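L-lysine 6-monooxygenase involved in desferrioxamine biosynthesis (Erwinia amylovora CFBP1430, PDB 5O8P) binds FAD and uses NADPH to hydroxylate an amine nitrogen, probably that of cadaverine, in the biosynthesis of the siderophore desferrioxamine. Local coordinates at residues Q202-D216 and N275-K289. Sequence-based numbering, arbitrary orientation.
Sequences QSAAEIYYDLLTDID and NSSLINAIYDLLYVK
Y209 enters as a knob among L278, A281, I282 and L285, where apolar side chains fill the middle of the interface between helices that run in nearly the same direction, 27° apart with axes 10.2 Å from each other. With CG anti to the backbone N (chi1 -171°), the Y209 side chain runs alongside I282 in the opposite sense, with I282 CG1 at the ring edge, 3.7 Å from Y209 CD1, while the ring edge at CE1 faces A281 O, which lies in the ring plane. In return L278 fits among Q202, A205, E206 and Y209, its CD2 3.6 Å from A205 CB and its CD1 against Y209 CB. Farther along, L212 meets L285 tip to tip and packs CD2 on L286 CD2 at 3.7 Å.

Polar bonds close both ends. Q202 OE1 accepts a hydrogen bond from N275 N in the Q202 carbonyl plane (2.8 Å, 159° at the hydrogen), just before helix 276-290 begins; Q202 NE2 donates to E206 OE2, and E206 also forms a salt bridge with R100, an NADP(+)-binding residue. At the other end, the bent chain of K289 carries NZ to T213 O (3.2 Å), above the carbonyl plane, and to D216 OD2, a salt bridge whose hydrogen bond is weak and whose aspartate is poorly ordered; E53 of a second subunit is another partner of NZ.

Y208, I282 and L286 reach strands 221-225 and 297-300, so both helices cover one face of the parallel sheet of a Rossmann-like domain, consistent with the NADP(H)-binding domain of these flavin monooxygenases.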
ATOM      1  N   GLN B 202       9.191   8.269 -18.495  1.00 35.55           N
ATOM      2  CA  GLN B 202       9.744   7.846 -17.214  1.00 34.68           C
ATOM      3  C   GLN B 202      11.070   8.533 -16.945  1.00 38.96           C
ATOM      4  O   GLN B 202      11.344   8.906 -15.803  1.00 39.94           O
ATOM      5  CB  GLN B 202       9.926   6.323 -17.181  1.00 31.85           C
ATOM      6  CG  GLN B 202      10.500   5.728 -15.897  1.00 31.35           C
ATOM      7  CD  GLN B 202       9.595   5.890 -14.694  1.00 33.34           C
ATOM      8  OE1 GLN B 202       8.397   6.102 -14.826  1.00 40.91           O
ATOM      9  NE2 GLN B 202      10.165   5.784 -13.506  1.00 30.72           N
ATOM     10  N   SER B 203      11.901   8.702 -17.981  1.00 47.12           N
ATOM     11  CA  SER B 203      13.223   9.341 -17.809  1.00 44.72           C
ATOM     12  C   SER B 203      13.078  10.797 -17.389  1.00 42.38           C
ATOM     13  O   SER B 203      13.714  11.221 -16.425  1.00 44.13           O
ATOM     14  CB  SER B 203      14.061   9.229 -19.082  1.00 44.78           C
ATOM     15  OG  SER B 203      14.554   7.909 -19.204  1.00 47.16           O
ATOM     16  N   ALA B 204      12.230  11.527 -18.109  1.00 37.15           N
ATOM     17  CA  ALA B 204      11.898  12.907 -17.778  1.00 35.73           C
ATOM     18  C   ALA B 204      11.480  13.038 -16.320  1.00 35.51           C
ATOM     19  O   ALA B 204      11.993  13.883 -15.585  1.00 37.67           O
ATOM     20  CB  ALA B 204      10.770  13.417 -18.681  1.00 36.72           C
ATOM     21  N   ALA B 205      10.557  12.182 -15.904  1.00 34.09           N
ATOM     22  CA  ALA B 205      10.026  12.248 -14.551  1.00 34.95           C
ATOM     23  C   ALA B 205      11.091  11.951 -13.509  1.00 33.47           C
ATOM     24  O   ALA B 205      11.169  12.649 -12.500  1.00 34.73           O
ATOM     25  CB  ALA B 205       8.847  11.308 -14.390  1.00 35.69           C
ATOM     26  N   GLU B 206      11.904  10.925 -13.746  1.00 33.37           N
ATOM     27  CA  GLU B 206      12.976  10.567 -12.808  1.00 37.41           C
ATOM     28  C   GLU B 206      13.969  11.695 -12.633  1.00 38.22           C
ATOM     29  O   GLU B 206      14.397  11.963 -11.512  1.00 38.99           O
ATOM     30  CB  GLU B 206      13.720   9.333 -13.282  1.00 40.22           C
ATOM     31  CG  GLU B 206      12.940   8.067 -13.044  1.00 46.32           C
ATOM     32  CD  GLU B 206      13.560   6.838 -13.671  1.00 49.73           C
ATOM     33  OE1 GLU B 206      14.570   6.958 -14.400  1.00 56.69           O
ATOM     34  OE2 GLU B 206      13.023   5.728 -13.428  1.00 52.65           O
ATOM     35  N   ILE B 207      14.311  12.341 -13.747  1.00 35.11           N
ATOM     36  CA  ILE B 207      15.184  13.500 -13.748  1.00 34.57           C
ATOM     37  C   ILE B 207      14.520  14.650 -13.020  1.00 34.11           C
ATOM     38  O   ILE B 207      15.141  15.241 -12.151  1.00 35.50           O
ATOM     39  CB  ILE B 207      15.577  13.924 -15.188  1.00 34.30           C
ATOM     40  CG1 ILE B 207      16.577  12.928 -15.748  1.00 35.66           C
ATOM     41  CG2 ILE B 207      16.158  15.336 -15.237  1.00 33.31           C
ATOM     42  CD1 ILE B 207      16.870  13.090 -17.222  1.00 37.07           C
ATOM     43  N   TYR B 208      13.271  14.960 -13.372  1.00 32.93           N
ATOM     44  CA  TYR B 208      12.545  16.050 -12.715  1.00 32.50           C
ATOM     45  C   TYR B 208      12.502  15.870 -11.199  1.00 32.74           C
ATOM     46  O   TYR B 208      12.754  16.806 -10.453  1.00 34.06           O
ATOM     47  CB  TYR B 208      11.127  16.212 -13.265  1.00 31.53           C
ATOM     48  CG  TYR B 208      10.509  17.514 -12.832  1.00 32.07           C
ATOM     49  CD1 TYR B 208       9.779  17.599 -11.649  1.00 31.91           C
ATOM     50  CD2 TYR B 208      10.686  18.672 -13.587  1.00 34.13           C
ATOM     51  CE1 TYR B 208       9.209  18.791 -11.244  1.00 36.20           C
ATOM     52  CE2 TYR B 208      10.138  19.881 -13.187  1.00 37.26           C
ATOM     53  CZ  TYR B 208       9.394  19.943 -12.020  1.00 39.07           C
ATOM     54  OH  TYR B 208       8.847  21.152 -11.637  1.00 38.04           O
ATOM     55  N   TYR B 209      12.202  14.662 -10.757  1.00 34.24           N
ATOM     56  CA  TYR B 209      12.222  14.344  -9.340  1.00 37.90           C
ATOM     57  C   TYR B 209      13.614  14.524  -8.724  1.00 38.29           C
ATOM     58  O   TYR B 209      13.746  15.036  -7.611  1.00 34.58           O
ATOM     59  CB  TYR B 209      11.711  12.913  -9.111  1.00 40.71           C
ATOM     60  CG  TYR B 209      11.512  12.597  -7.656  1.00 42.22           C
ATOM     61  CD1 TYR B 209      10.355  12.988  -6.989  1.00 43.39           C
ATOM     62  CD2 TYR B 209      12.494  11.941  -6.935  1.00 45.28           C
ATOM     63  CE1 TYR B 209      10.180  12.714  -5.648  1.00 45.40           C
ATOM     64  CE2 TYR B 209      12.323  11.661  -5.594  1.00 49.90           C
ATOM     65  CZ  TYR B 209      11.166  12.057  -4.961  1.00 46.20           C
ATOM     66  OH  TYR B 209      10.999  11.770  -3.643  1.00 53.06           O
ATOM     67  N   ASP B 210      14.642  14.088  -9.448  1.00 40.26           N
ATOM     68  CA  ASP B 210      16.026  14.164  -8.968  1.00 39.33           C
ATOM     69  C   ASP B 210      16.425  15.615  -8.722  1.00 37.87           C
ATOM     70  O   ASP B 210      16.974  15.933  -7.673  1.00 36.10           O
ATOM     71  CB  ASP B 210      16.980  13.523  -9.988  1.00 41.70           C
ATOM     72  CG  ASP B 210      18.319  13.133  -9.390  1.00 43.87           C
ATOM     73  OD1 ASP B 210      18.327  12.305  -8.458  1.00 45.38           O
ATOM     74  OD2 ASP B 210      19.361  13.609  -9.898  1.00 40.19           O
ATOM     75  N   LEU B 211      16.119  16.477  -9.693  1.00 35.87           N
ATOM     76  CA  LEU B 211      16.428  17.903  -9.610  1.00 35.19           C
ATOM     77  C   LEU B 211      15.566  18.622  -8.578  1.00 36.27           C
ATOM     78  O   LEU B 211      16.069  19.489  -7.864  1.00 37.84           O
ATOM     79  CB  LEU B 211      16.285  18.583 -10.988  1.00 34.11           C
ATOM     80  CG  LEU B 211      17.275  18.106 -12.061  1.00 33.17           C
ATOM     81  CD1 LEU B 211      16.900  18.648 -13.435  1.00 31.91           C
ATOM     82  CD2 LEU B 211      18.688  18.504 -11.699  1.00 33.77           C
ATOM     83  N   LEU B 212      14.281  18.264  -8.500  1.00 37.75           N
ATOM     84  CA  LEU B 212      13.348  18.855  -7.525  1.00 35.05           C
ATOM     85  C   LEU B 212      13.810  18.632  -6.086  1.00 33.72           C
ATOM     86  O   LEU B 212      13.631  19.497  -5.234  1.00 34.28           O
ATOM     87  CB  LEU B 212      11.933  18.293  -7.707  1.00 33.68           C
ATOM     88  CG  LEU B 212      10.821  18.862  -6.811  1.00 34.87           C
ATOM     89  CD1 LEU B 212      10.712  20.374  -6.945  1.00 34.10           C
ATOM     90  CD2 LEU B 212       9.485  18.214  -7.146  1.00 35.18           C
ATOM     91  N   THR B 213      14.411  17.477  -5.835  1.00 34.76           N
ATOM     92  CA  THR B 213      15.010  17.159  -4.544  1.00 36.53           C
ATOM     93  C   THR B 213      15.979  18.235  -4.059  1.00 38.48           C
ATOM     94  O   THR B 213      15.973  18.569  -2.886  1.00 39.09           O
ATOM     95  CB  THR B 213      15.717  15.788  -4.621  1.00 36.89           C
ATOM     96  OG1 THR B 213      14.733  14.768  -4.862  1.00 35.12           O
ATOM     97  CG2 THR B 213      16.487  15.469  -3.350  1.00 37.75           C
ATOM     98  N   ASP B 214      16.781  18.798  -4.958  1.00 43.29           N
ATOM     99  CA  ASP B 214      17.780  19.805  -4.589  1.00 42.30           C
ATOM    100  C   ASP B 214      17.408  21.238  -5.003  1.00 42.57           C
ATOM    101  O   ASP B 214      18.285  22.107  -5.078  1.00 44.69           O
ATOM    102  CB  ASP B 214      19.140  19.425  -5.192  1.00 42.27           C
ATOM    103  CG  ASP B 214      19.593  18.027  -4.803  1.00 44.39           C
ATOM    104  OD1 ASP B 214      19.289  17.562  -3.679  1.00 46.53           O
ATOM    105  OD2 ASP B 214      20.278  17.398  -5.633  1.00 46.32           O
ATOM    106  N   ILE B 215      16.128  21.515  -5.237  1.00 41.75           N
ATOM    107  CA  ILE B 215      15.728  22.857  -5.671  1.00 42.15           C
ATOM    108  C   ILE B 215      15.981  23.882  -4.565  1.00 46.38           C
ATOM    109  O   ILE B 215      16.382  24.982  -4.853  1.00 47.66           O
ATOM    110  CB  ILE B 215      14.268  22.893  -6.191  1.00 38.88           C
ATOM    111  CG1 ILE B 215      14.013  24.160  -7.000  1.00 37.16           C
ATOM    112  CG2 ILE B 215      13.244  22.772  -5.068  1.00 38.98           C
ATOM    113  CD1 ILE B 215      12.652  24.166  -7.679  1.00 36.72           C
ATOM    114  N   ASP B 216      15.750  23.494  -3.310  1.00 56.59           N
ATOM    115  CA  ASP B 216      16.142  24.244  -2.101  1.00 56.86           C
ATOM    116  C   ASP B 216      17.623  24.565  -1.973  1.00 52.20           C
ATOM    117  O   ASP B 216      18.009  25.586  -1.431  1.00 49.27           O
ATOM    118  CB  ASP B 216      15.932  23.330  -0.873  1.00 65.38           C
ATOM    119  CG  ASP B 216      14.551  23.362  -0.325  1.00 70.34           C
ATOM    120  OD1 ASP B 216      13.707  24.177  -0.763  1.00 83.32           O
ATOM    121  OD2 ASP B 216      14.306  22.574   0.609  1.00 74.84           O
ATOM    122  N   ASN B 275       5.748   5.945 -14.052  1.00 36.42           N
ATOM    123  CA  ASN B 275       5.298   5.045 -12.994  1.00 37.26           C
ATOM    124  C   ASN B 275       4.436   5.880 -12.037  1.00 37.91           C
ATOM    125  O   ASN B 275       4.842   6.965 -11.617  1.00 40.87           O
ATOM    126  CB  ASN B 275       6.517   4.344 -12.358  1.00 41.08           C
ATOM    127  CG  ASN B 275       6.317   3.933 -10.912  1.00 45.41           C
ATOM    128  OD1 ASN B 275       5.398   3.215 -10.585  1.00 54.88           O
ATOM    129  ND2 ASN B 275       7.216   4.375 -10.043  1.00 60.40           N
ATOM    130  N   SER B 276       3.224   5.401 -11.752  1.00 37.18           N
ATOM    131  CA  SER B 276       2.242   6.184 -10.982  1.00 34.97           C
ATOM    132  C   SER B 276       2.755   6.611  -9.606  1.00 32.74           C
ATOM    133  O   SER B 276       2.466   7.713  -9.184  1.00 32.89           O
ATOM    134  CB  SER B 276       0.896   5.465 -10.893  1.00 35.50           C
ATOM    135  OG  SER B 276       1.028   4.186 -10.317  1.00 40.60           O
ATOM    136  N   SER B 277       3.528   5.766  -8.935  1.00 34.12           N
ATOM    137  CA  SER B 277       4.161   6.137  -7.669  1.00 36.06           C
ATOM    138  C   SER B 277       5.010   7.390  -7.784  1.00 38.89           C
ATOM    139  O   SER B 277       5.030   8.214  -6.859  1.00 38.83           O
ATOM    140  CB  SER B 277       5.062   5.020  -7.165  1.00 38.13           C
ATOM    141  OG  SER B 277       4.290   3.909  -6.760  1.00 42.78           O
ATOM    142  N   LEU B 278       5.723   7.504  -8.905  1.00 37.73           N
ATOM    143  CA  LEU B 278       6.629   8.616  -9.133  1.00 37.93           C
ATOM    144  C   LEU B 278       5.860   9.896  -9.415  1.00 38.66           C
ATOM    145  O   LEU B 278       6.192  10.927  -8.844  1.00 45.22           O
ATOM    146  CB  LEU B 278       7.590   8.316 -10.287  1.00 39.16           C
ATOM    147  CG  LEU B 278       8.664   9.351 -10.640  1.00 40.52           C
ATOM    148  CD1 LEU B 278       9.546   9.644  -9.432  1.00 41.98           C
ATOM    149  CD2 LEU B 278       9.499   8.865 -11.820  1.00 38.38           C
ATOM    150  N   ILE B 279       4.839   9.849 -10.271  1.00 36.23           N
ATOM    151  CA  ILE B 279       3.993  11.024 -10.470  1.00 37.76           C
ATOM    152  C   ILE B 279       3.515  11.543  -9.114  1.00 38.02           C
ATOM    153  O   ILE B 279       3.644  12.724  -8.819  1.00 42.04           O
ATOM    154  CB  ILE B 279       2.747  10.743 -11.327  1.00 41.63           C
ATOM    155  CG1 ILE B 279       3.134  10.504 -12.773  1.00 42.96           C
ATOM    156  CG2 ILE B 279       1.777  11.928 -11.279  1.00 46.82           C
ATOM    157  CD1 ILE B 279       2.093   9.756 -13.573  1.00 42.91           C
ATOM    158  N   ASN B 280       2.956  10.655  -8.304  1.00 37.36           N
ATOM    159  CA  ASN B 280       2.480  11.031  -6.986  1.00 39.21           C
ATOM    160  C   ASN B 280       3.583  11.499  -6.052  1.00 39.21           C
ATOM    161  O   ASN B 280       3.346  12.374  -5.226  1.00 39.79           O
ATOM    162  CB  ASN B 280       1.748   9.866  -6.336  1.00 41.94           C
ATOM    163  CG  ASN B 280       0.419   9.563  -7.002  1.00 42.11           C
ATOM    164  OD1 ASN B 280      -0.106  10.345  -7.809  1.00 39.45           O
ATOM    165  ND2 ASN B 280      -0.143   8.420  -6.650  1.00 44.58           N
ATOM    166  N   ALA B 281       4.775  10.911  -6.155  1.00 37.47           N
ATOM    167  CA  ALA B 281       5.917  11.370  -5.351  1.00 34.96           C
ATOM    168  C   ALA B 281       6.362  12.781  -5.724  1.00 33.68           C
ATOM    169  O   ALA B 281       6.787  13.546  -4.852  1.00 35.02           O
ATOM    170  CB  ALA B 281       7.072  10.409  -5.471  1.00 35.65           C
ATOM    171  N   ILE B 282       6.259  13.107  -7.013  1.00 31.30           N
ATOM    172  CA  ILE B 282       6.538  14.450  -7.512  1.00 31.29           C
ATOM    173  C   ILE B 282       5.512  15.451  -6.978  1.00 32.61           C
ATOM    174  O   ILE B 282       5.896  16.522  -6.533  1.00 32.96           O
ATOM    175  CB  ILE B 282       6.562  14.493  -9.059  1.00 31.37           C
ATOM    176  CG1 ILE B 282       7.761  13.727  -9.588  1.00 32.34           C
ATOM    177  CG2 ILE B 282       6.607  15.926  -9.586  1.00 31.47           C
ATOM    178  CD1 ILE B 282       7.697  13.447 -11.071  1.00 34.86           C
ATOM    179  N   TYR B 283       4.221  15.122  -7.025  1.00 33.91           N
ATOM    180  CA  TYR B 283       3.196  16.017  -6.450  1.00 32.12           C
ATOM    181  C   TYR B 283       3.443  16.207  -4.964  1.00 33.17           C
ATOM    182  O   TYR B 283       3.436  17.330  -4.486  1.00 31.70           O
ATOM    183  CB  TYR B 283       1.759  15.518  -6.672  1.00 29.99           C
ATOM    184  CG  TYR B 283       0.749  16.544  -6.267  1.00 27.89           C
ATOM    185  CD1 TYR B 283       0.337  17.521  -7.163  1.00 27.85           C
ATOM    186  CD2 TYR B 283       0.230  16.577  -4.968  1.00 28.35           C
ATOM    187  CE1 TYR B 283      -0.583  18.505  -6.787  1.00 28.17           C
ATOM    188  CE2 TYR B 283      -0.693  17.556  -4.581  1.00 27.66           C
ATOM    189  CZ  TYR B 283      -1.099  18.524  -5.497  1.00 27.54           C
ATOM    190  OH  TYR B 283      -2.003  19.525  -5.168  1.00 28.02           O
ATOM    191  N   ASP B 284       3.682  15.111  -4.250  1.00 36.76           N
ATOM    192  CA  ASP B 284       3.939  15.180  -2.816  1.00 40.31           C
ATOM    193  C   ASP B 284       5.184  15.999  -2.486  1.00 37.07           C
ATOM    194  O   ASP B 284       5.212  16.677  -1.470  1.00 37.01           O
ATOM    195  CB  ASP B 284       4.015  13.765  -2.188  1.00 44.77           C
ATOM    196  CG  ASP B 284       2.629  13.107  -2.005  1.00 51.99           C
ATOM    197  OD1 ASP B 284       1.605  13.654  -2.492  1.00 57.66           O
ATOM    198  OD2 ASP B 284       2.565  12.032  -1.358  1.00 56.82           O
ATOM    199  N   LEU B 285       6.200  15.955  -3.344  1.00 36.35           N
ATOM    200  CA  LEU B 285       7.422  16.728  -3.104  1.00 33.66           C
ATOM    201  C   LEU B 285       7.232  18.205  -3.432  1.00 31.33           C
ATOM    202  O   LEU B 285       7.728  19.039  -2.692  1.00 34.07           O
ATOM    203  CB  LEU B 285       8.613  16.152  -3.865  1.00 32.66           C
ATOM    204  CG  LEU B 285       9.980  16.736  -3.476  1.00 30.39           C
ATOM    205  CD1 LEU B 285      10.287  16.594  -1.991  1.00 28.74           C
ATOM    206  CD2 LEU B 285      11.067  16.067  -4.305  1.00 31.49           C
ATOM    207  N   LEU B 286       6.525  18.531  -4.517  1.00 28.28           N
ATOM    208  CA  LEU B 286       6.094  19.919  -4.772  1.00 29.03           C
ATOM    209  C   LEU B 286       5.316  20.478  -3.574  1.00 29.81           C
ATOM    210  O   LEU B 286       5.615  21.564  -3.085  1.00 29.68           O
ATOM    211  CB  LEU B 286       5.228  20.020  -6.025  1.00 28.26           C
ATOM    212  CG  LEU B 286       5.929  19.736  -7.353  1.00 29.63           C
ATOM    213  CD1 LEU B 286       4.919  19.547  -8.466  1.00 29.86           C
ATOM    214  CD2 LEU B 286       6.903  20.843  -7.722  1.00 32.48           C
ATOM    215  N   TYR B 287       4.344  19.714  -3.092  1.00 30.31           N
ATOM    216  CA  TYR B 287       3.608  20.070  -1.881  1.00 31.48           C
ATOM    217  C   TYR B 287       4.569  20.385  -0.720  1.00 31.69           C
ATOM    218  O   TYR B 287       4.501  21.465  -0.150  1.00 33.87           O
ATOM    219  CB  TYR B 287       2.595  18.955  -1.500  1.00 32.84           C
ATOM    220  CG  TYR B 287       1.650  19.324  -0.385  1.00 30.53           C
ATOM    221  CD1 TYR B 287       2.061  19.245   0.945  1.00 31.80           C
ATOM    222  CD2 TYR B 287       0.360  19.774  -0.650  1.00 30.04           C
ATOM    223  CE1 TYR B 287       1.224  19.608   1.984  1.00 32.86           C
ATOM    224  CE2 TYR B 287      -0.494  20.142   0.384  1.00 31.50           C
ATOM    225  CZ  TYR B 287      -0.055  20.054   1.705  1.00 32.22           C
ATOM    226  OH  TYR B 287      -0.871  20.396   2.760  1.00 30.05           O
ATOM    227  N   VAL B 288       5.468  19.463  -0.382  1.00 33.10           N
ATOM    228  CA  VAL B 288       6.375  19.659   0.774  1.00 34.89           C
ATOM    229  C   VAL B 288       7.330  20.842   0.609  1.00 34.39           C
ATOM    230  O   VAL B 288       7.567  21.590   1.565  1.00 35.66           O
ATOM    231  CB  VAL B 288       7.195  18.383   1.087  1.00 34.23           C
ATOM    232  CG1 VAL B 288       8.335  18.664   2.073  1.00 34.74           C
ATOM    233  CG2 VAL B 288       6.288  17.315   1.661  1.00 35.26           C
ATOM    234  N   LYS B 289       7.892  20.994  -0.586  1.00 33.93           N
ATOM    235  CA  LYS B 289       8.793  22.105  -0.850  1.00 34.47           C
ATOM    236  C   LYS B 289       8.036  23.417  -0.739  1.00 34.05           C
ATOM    237  O   LYS B 289       8.559  24.372  -0.187  1.00 36.49           O
ATOM    238  CB  LYS B 289       9.431  22.010  -2.230  1.00 35.62           C
ATOM    239  CG  LYS B 289      10.339  20.820  -2.455  1.00 39.42           C
ATOM    240  CD  LYS B 289      11.706  21.035  -1.879  1.00 39.32           C
ATOM    241  CE  LYS B 289      12.526  19.762  -1.815  1.00 42.46           C
ATOM    242  NZ  LYS B 289      13.808  20.032  -1.122  1.00 48.49           N
TER